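Local coordinates for Bacint_00347 (PDB 5MUM), which probably hydrolyses rhamnosidic linkages in glycans, as a glycoside hydrolase built on a beta-propeller, at residues Y121-A126 and K181-Y186; V174-S179 and W185-D190. One frame throughout, in Å; residues are numbered along the deposited sequence.

Interaction 1 of 2, residues Y121-A126 and K181-Y186; sequences YCRSTA and KEKKWY
Tyr121 and Trp185 meet through their side chains where two neighbouring blades of the beta-propeller come together. Tyr121 lies on strand 121-123 of one antiparallel sheet, Trp185 on strand 184-189 at the edge of the next, four-stranded one. The backbones stay well apart, with the CA atoms of Tyr121 and Trp185 separated by 11.8 Å, so long side chains span the gap. Tyr121 holds CG opposite its backbone N (chi1 163°), which extends the phenol toward the indole. The OH arrives at the indole edge, in the ring plane, and accepts the hydrogen of Trp185 NE1, 2.8 Å from Tyr121 OH with an N-H...O angle of 153°; this oxygen also lies too close to another atom of the model, which makes its exact place less certain. The two rings are turned nearly perpendicular, their planes 86° apart, and Tyr121 CZ approaches Trp185 CE2 to 3.9 Å. Phe151 of strand 146-153 touches both rings. Arg123, two residues on, reaches across beside this pair. Its polar end is held mainly by a salt bridge from NH2 to Glu136, while NH1 bonds to the hydroxyl of Tyr178. Lys183, at a G1 beta bulge where it and Lys184 together stand opposite the single residue Ser179, meets the arginine through its CB, which sits at the guanidinium edge, near that group's plane, 3.9 Å from Arg123 NH1.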
loop_
_atom_site.group_PDB
_atom_site.type_symbol
_atom_site.label_atom_id
_atom_site.label_comp_id
_atom_site.label_asym_id
_atom_site.label_seq_id
_atom_site.Cartn_x
_atom_site.Cartn_y
_atom_site.Cartn_z
ATOM N N TYR A 121 -16.423 -6.214 4.800
ATOM C CA TYR A 121 -16.233 -6.394 3.392
ATOM C C TYR A 121 -17.597 -6.371 2.694
ATOM O O TYR A 121 -18.550 -7.018 3.148
ATOM C CB TYR A 121 -15.572 -7.735 3.158
ATOM C CG TYR A 121 -15.688 -8.218 1.740
ATOM C CD1 TYR A 121 -15.073 -7.537 0.710
ATOM C CD2 TYR A 121 -16.383 -9.382 1.438
ATOM C CE1 TYR A 121 -15.164 -7.964 -0.590
ATOM C CE2 TYR A 121 -16.488 -9.809 0.124
ATOM C CZ TYR A 121 -15.878 -9.079 -0.880
ATOM O OH TYR A 121 -15.967 -9.514 -2.181
ATOM N N CYS A 122 -17.685 -5.669 1.578
ATOM C CA CYS A 122 -18.877 -5.762 0.776
ATOM C C CYS A 122 -18.557 -5.418 -0.645
ATOM O O CYS A 122 -17.507 -4.805 -0.962
ATOM C CB CYS A 122 -19.973 -4.855 1.322
ATOM S SG CYS A 122 -19.496 -3.131 1.231
ATOM N N ARG A 123 -19.486 -5.829 -1.495
ATOM C CA ARG A 123 -19.407 -5.609 -2.925
ATOM C C ARG A 123 -20.437 -4.578 -3.389
ATOM O O ARG A 123 -21.485 -4.389 -2.749
ATOM C CB ARG A 123 -19.616 -6.922 -3.668
ATOM C CG ARG A 123 -18.447 -7.856 -3.495
ATOM C CD ARG A 123 -18.671 -9.188 -4.145
ATOM N NE ARG A 123 -19.639 -9.948 -3.375
ATOM C CZ ARG A 123 -20.159 -11.115 -3.740
ATOM N NH1 ARG A 123 -19.844 -11.682 -4.916
ATOM N NH2 ARG A 123 -21.038 -11.716 -2.925
ATOM N N SER A 124 -20.160 -3.924 -4.508
ATOM C CA SER A 124 -21.200 -3.134 -5.162
ATOM C C SER A 124 -22.318 -4.074 -5.639
ATOM O O SER A 124 -22.122 -5.280 -5.848
ATOM C CB SER A 124 -20.665 -2.258 -6.319
ATOM O OG SER A 124 -20.145 -3.023 -7.384
ATOM N N THR A 125 -23.513 -3.514 -5.745
ATOM C CA THR A 125 -24.704 -4.290 -6.132
ATOM C C THR A 125 -24.734 -4.580 -7.625
ATOM O O THR A 125 -25.454 -5.478 -8.070
ATOM C CB THR A 125 -25.967 -3.540 -5.743
ATOM O OG1 THR A 125 -25.901 -2.209 -6.232
ATOM C CG2 THR A 125 -26.051 -3.473 -4.243
ATOM N N ALA A 126 -23.964 -3.806 -8.382
ATOM C CA ALA A 126 -23.788 -4.007 -9.811
ATOM C C ALA A 126 -22.422 -3.477 -10.249
ATOM O O ALA A 126 -21.778 -2.711 -9.518
ATOM C CB ALA A 126 -24.887 -3.279 -10.573
ATOM N N LYS A 181 -15.397 -15.450 -11.912
ATOM C CA LYS A 181 -16.384 -16.280 -12.643
ATOM C C LYS A 181 -17.343 -16.999 -11.689
ATOM O O LYS A 181 -18.536 -17.112 -11.978
ATOM C CB LYS A 181 -15.700 -17.252 -13.593
ATOM C CG LYS A 181 -15.020 -16.553 -14.762
ATOM C CD LYS A 181 -14.372 -17.567 -15.731
ATOM N N GLU A 182 -16.855 -17.462 -10.546
ATOM C CA GLU A 182 -17.735 -18.141 -9.592
ATOM C C GLU A 182 -18.305 -17.203 -8.522
ATOM O O GLU A 182 -19.196 -17.602 -7.770
ATOM C CB GLU A 182 -17.057 -19.398 -9.012
ATOM C CG GLU A 182 -16.061 -19.182 -7.913
ATOM N N LYS A 183 -17.826 -15.955 -8.471
ATOM C CA LYS A 183 -18.225 -15.007 -7.432
ATOM C C LYS A 183 -18.020 -15.578 -6.025
ATOM O O LYS A 183 -18.907 -15.519 -5.182
ATOM C CB LYS A 183 -19.659 -14.516 -7.608
ATOM C CG LYS A 183 -19.933 -13.752 -8.890
ATOM C CD LYS A 183 -21.387 -13.287 -8.907
ATOM C CE LYS A 183 -21.894 -13.045 -10.326
ATOM N NZ LYS A 183 -21.295 -11.817 -10.900
ATOM N N LYS A 184 -16.828 -16.111 -5.792
ATOM C CA LYS A 184 -16.516 -16.803 -4.552
ATOM C C LYS A 184 -15.086 -16.533 -4.161
ATOM O O LYS A 184 -14.228 -16.491 -5.009
ATOM C CB LYS A 184 -16.709 -18.309 -4.738
ATOM C CG LYS A 184 -16.702 -19.131 -3.466
ATOM N N TRP A 185 -14.852 -16.411 -2.860
ATOM C CA TRP A 185 -13.512 -16.320 -2.284
ATOM C C TRP A 185 -13.010 -17.658 -1.825
ATOM O O TRP A 185 -13.770 -18.465 -1.300
ATOM C CB TRP A 185 -13.539 -15.407 -1.085
ATOM C CG TRP A 185 -13.737 -13.998 -1.464
ATOM C CD1 TRP A 185 -14.917 -13.322 -1.515
ATOM C CD2 TRP A 185 -12.723 -13.076 -1.817
ATOM N NE1 TRP A 185 -14.690 -12.023 -1.867
ATOM C CE2 TRP A 185 -13.350 -11.846 -2.068
ATOM C CE3 TRP A 185 -11.328 -13.171 -1.954
ATOM C CZ2 TRP A 185 -12.640 -10.713 -2.477
ATOM C CZ3 TRP A 185 -10.620 -12.056 -2.328
ATOM C CH2 TRP A 185 -11.289 -10.819 -2.584
ATOM N N TYR A 186 -11.723 -17.877 -2.006
ATOM C CA TYR A 186 -11.043 -19.067 -1.560
ATOM C C TYR A 186 -9.821 -18.662 -0.761
ATOM O O TYR A 186 -9.140 -17.702 -1.123
ATOM C CB TYR A 186 -10.568 -19.822 -2.766
ATOM C CG TYR A 186 -11.678 -20.404 -3.567
ATOM C CD1 TYR A 186 -12.191 -21.663 -3.246
ATOM C CD2 TYR A 186 -12.213 -19.722 -4.657
ATOM C CE1 TYR A 186 -13.214 -22.229 -3.987
ATOM C CE2 TYR A 186 -13.242 -20.279 -5.422
ATOM C CZ TYR A 186 -13.736 -21.532 -5.072
ATOM O OH TYR A 186 -14.760 -22.091 -5.782
#

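Interaction 2 of 2, residues V174-S179 and W185-D190; sequences VMNRYS and WYRVQD
Tyr178 and Trp185 form a non-hydrogen-bonded pair of the antiparallel hairpin made by strands 172-179 and 184-189, and their side chains share one side of the sheet. With its CG next to the backbone N (chi1 -70°), Trp185 lays the indole across its partner strand; Tyr178 CB sits over the six-membered ring in a CH-pi contact, 3.4 Å from the centroid. Tyr178 CD1 continues over the same indole, 3.3 Å from Trp185 NE1, while the phenol plane is tilted 46° from it. Cutting Trp185 back to an alanine is likely to strip Tyr178 CB of its aromatic cover and to leave the hydroxyl of Tyr121 without its N-H donor. Farther along, in one of two modelled conformers, Arg187 NE donates to Asn176 OD1 at 2.7 Å, nearly straight at 167° and in the plane of the amide carbonyl. Val174 CG1 packs over the centre of that guanidinium, 3.4 Å from Arg187 NE, and Arg187 NH1 forms a salt bridge to Asp190 OD1 at 2.6 Å; in this conformer these contacts probably limit the group's rotation. Between these two side-chain clusters, Arg177 and Tyr186 form a hydrogen-bonded pair, each backbone N bonded to the other's O. A classic beta bulge then shifts the register: Met175 O accepts from both Val188 N and Gln189 N, at 2.7 and 3.1 Å. Strand 184-189 is the outermost of its four-stranded blade, whereas strand 172-179 is flanked on its other side by strand 159-165, to which Val174, Asn176 and Tyr178 are hydrogen-bonded through the backbone.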
loop_
_atom_site.group_PDB
_atom_site.type_symbol
_atom_site.label_atom_id
_atom_site.label_comp_id
_atom_site.label_asym_id
_atom_site.label_seq_id
_atom_site.Cartn_x
_atom_site.Cartn_y
_atom_site.Cartn_z
ATOM N N VAL A 174 -2.866 -13.479 5.890
ATOM C CA VAL A 174 -3.878 -14.362 5.322
ATOM C C VAL A 174 -4.167 -13.847 3.934
ATOM O O VAL A 174 -4.363 -12.644 3.765
ATOM C CB VAL A 174 -5.136 -14.371 6.182
ATOM C CG1 VAL A 174 -6.181 -15.275 5.556
ATOM C CG2 VAL A 174 -4.784 -14.847 7.578
ATOM N N MET A 175 -4.231 -14.755 2.973
ATOM C CA MET A 175 -4.329 -14.433 1.573
ATOM C C MET A 175 -5.469 -15.243 0.956
ATOM O O MET A 175 -5.481 -16.489 1.043
ATOM C CB MET A 175 -3.021 -14.788 0.900
ATOM C CG MET A 175 -3.023 -14.477 -0.572
ATOM S SD MET A 175 -1.442 -14.833 -1.348
ATOM C CE MET A 175 -0.451 -13.489 -0.704
ATOM N N ASN A 176 -6.429 -14.522 0.396
ATOM C CA ASN A 176 -7.538 -15.113 -0.324
ATOM C C ASN A 176 -7.508 -14.726 -1.784
ATOM O O ASN A 176 -6.913 -13.712 -2.158
ATOM C CB ASN A 176 -8.852 -14.638 0.254
ATOM C CG ASN A 176 -9.001 -14.980 1.725
ATOM O OD1 ASN A 176 -8.480 -15.996 2.196
ATOM N ND2 ASN A 176 -9.738 -14.155 2.450
ATOM N N ARG A 177 -8.228 -15.518 -2.579
ATOM C CA ARG A 177 -8.474 -15.213 -3.966
ATOM C C ARG A 177 -9.980 -15.202 -4.216
ATOM O O ARG A 177 -10.716 -16.050 -3.721
ATOM C CB ARG A 177 -7.825 -16.273 -4.863
ATOM C CG ARG A 177 -8.064 -16.051 -6.342
ATOM C CD ARG A 177 -7.440 -17.106 -7.238
ATOM N NE ARG A 177 -8.312 -17.303 -8.399
ATOM C CZ ARG A 177 -9.266 -18.237 -8.532
ATOM N NH1 ARG A 177 -9.485 -19.180 -7.612
ATOM N NH2 ARG A 177 -9.983 -18.248 -9.653
ATOM N N TYR A 178 -10.404 -14.240 -5.028
ATOM C CA TYR A 178 -11.745 -14.148 -5.503
ATOM C C TYR A 178 -11.792 -14.606 -6.949
ATOM O O TYR A 178 -11.138 -14.019 -7.826
ATOM C CB TYR A 178 -12.201 -12.720 -5.473
ATOM C CG TYR A 178 -13.629 -12.504 -5.857
ATOM C CD1 TYR A 178 -14.655 -12.926 -5.034
ATOM C CD2 TYR A 178 -13.961 -11.806 -7.044
ATOM C CE1 TYR A 178 -15.975 -12.705 -5.371
ATOM C CE2 TYR A 178 -15.280 -11.585 -7.394
ATOM C CZ TYR A 178 -16.280 -12.019 -6.557
ATOM O OH TYR A 178 -17.616 -11.765 -6.883
ATOM N N SER A 179 -12.593 -15.632 -7.185
ATOM C CA SER A 179 -12.888 -16.069 -8.529
ATOM C C SER A 179 -14.042 -15.213 -9.048
ATOM O O SER A 179 -15.178 -15.316 -8.572
ATOM C CB SER A 179 -13.272 -17.547 -8.547
ATOM O OG SER A 179 -13.984 -17.849 -9.749
ATOM N N TRP A 185 -14.852 -16.411 -2.860
ATOM C CA TRP A 185 -13.512 -16.320 -2.284
ATOM C C TRP A 185 -13.010 -17.658 -1.825
ATOM O O TRP A 185 -13.770 -18.465 -1.300
ATOM C CB TRP A 185 -13.539 -15.407 -1.085
ATOM C CG TRP A 185 -13.737 -13.998 -1.464
ATOM C CD1 TRP A 185 -14.917 -13.322 -1.515
ATOM C CD2 TRP A 185 -12.723 -13.076 -1.817
ATOM N NE1 TRP A 185 -14.690 -12.023 -1.867
ATOM C CE2 TRP A 185 -13.350 -11.846 -2.068
ATOM C CE3 TRP A 185 -11.328 -13.171 -1.954
ATOM C CZ2 TRP A 185 -12.640 -10.713 -2.477
ATOM C CZ3 TRP A 185 -10.620 -12.056 -2.328
ATOM C CH2 TRP A 185 -11.289 -10.819 -2.584
ATOM N N TYR A 186 -11.723 -17.877 -2.006
ATOM C CA TYR A 186 -11.043 -19.067 -1.560
ATOM C C TYR A 186 -9.821 -18.662 -0.761
ATOM O O TYR A 186 -9.140 -17.702 -1.123
ATOM C CB TYR A 186 -10.568 -19.822 -2.766
ATOM C CG TYR A 186 -11.678 -20.404 -3.567
ATOM C CD1 TYR A 186 -12.191 -21.663 -3.246
ATOM C CD2 TYR A 186 -12.213 -19.722 -4.657
ATOM C CE1 TYR A 186 -13.214 -22.229 -3.987
ATOM C CE2 TYR A 186 -13.242 -20.279 -5.422
ATOM C CZ TYR A 186 -13.736 -21.532 -5.072
ATOM O OH TYR A 186 -14.760 -22.091 -5.782
ATOM N N ARG A 187 -9.514 -19.428 0.280
ATOM C CA ARG A 187 -8.265 -19.252 1.009
ATOM C C ARG A 187 -7.144 -19.714 0.102
ATOM O O ARG A 187 -7.265 -20.750 -0.540
ATOM C CB ARG A 187 -8.279 -20.040 2.324
ATOM C CG ARG A 187 -6.976 -20.031 3.118
ATOM C CD ARG A 187 -6.642 -18.655 3.664
ATOM N NE ARG A 187 -7.820 -17.878 4.037
ATOM C CZ ARG A 187 -8.436 -17.932 5.211
ATOM N NH1 ARG A 187 -7.994 -18.737 6.160
ATOM N NH2 ARG A 187 -9.495 -17.164 5.441
ATOM N N VAL A 188 -6.066 -18.930 0.046
ATOM C CA VAL A 188 -4.891 -19.274 -0.729
ATOM C C VAL A 188 -3.765 -19.665 0.218
ATOM O O VAL A 188 -3.124 -20.707 0.035
ATOM C CB VAL A 188 -4.499 -18.101 -1.649
ATOM C CG1 VAL A 188 -3.209 -18.387 -2.381
ATOM C CG2 VAL A 188 -5.615 -17.828 -2.627
ATOM N N GLN A 189 -3.483 -18.815 1.197
ATOM C CA GLN A 189 -2.460 -19.091 2.180
ATOM C C GLN A 189 -2.925 -18.600 3.543
ATOM O O GLN A 189 -3.424 -17.510 3.677
ATOM C CB GLN A 189 -1.139 -18.419 1.805
ATOM C CG GLN A 189 -0.474 -18.925 0.530
ATOM C CD GLN A 189 -0.024 -20.356 0.601
ATOM O OE1 GLN A 189 0.088 -20.935 1.692
ATOM N NE2 GLN A 189 0.227 -20.950 -0.557
ATOM N N ASP A 190 -2.795 -19.498 4.511
ATOM C CA ASP A 190 -3.087 -19.342 5.945
ATOM C C ASP A 190 -1.769 -19.088 6.691
ATOM O O ASP A 190 -1.747 -18.541 7.783
ATOM C CB ASP A 190 -3.592 -20.755 6.494
ATOM C CG ASP A 190 -5.050 -21.030 6.237
ATOM O OD1 ASP A 190 -5.849 -20.140 6.454
ATOM O OD2 ASP A 190 -5.448 -22.186 5.908
HETATM O O HOH W 1 -10.532 -14.894 5.087
#

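From the N terminus, strand 121-123 comes first, in one blade; the chain then builds the next through strands 146-153, 159-165 and 172-179 before turning back along 184-189. Interaction 1 closes this long excursion, with 54 residues between its segments, and joins two blades. Interaction 2 closes the short hairpin turn within the second blade. The spans overlap rather than nest: 174-179 falls inside the interval of interaction 1, but 185-190 runs beyond its end, the two sharing Trp185 and Tyr186. Through Arg123 as well as Tyr121, the earlier blade reaches both strands of the hairpin.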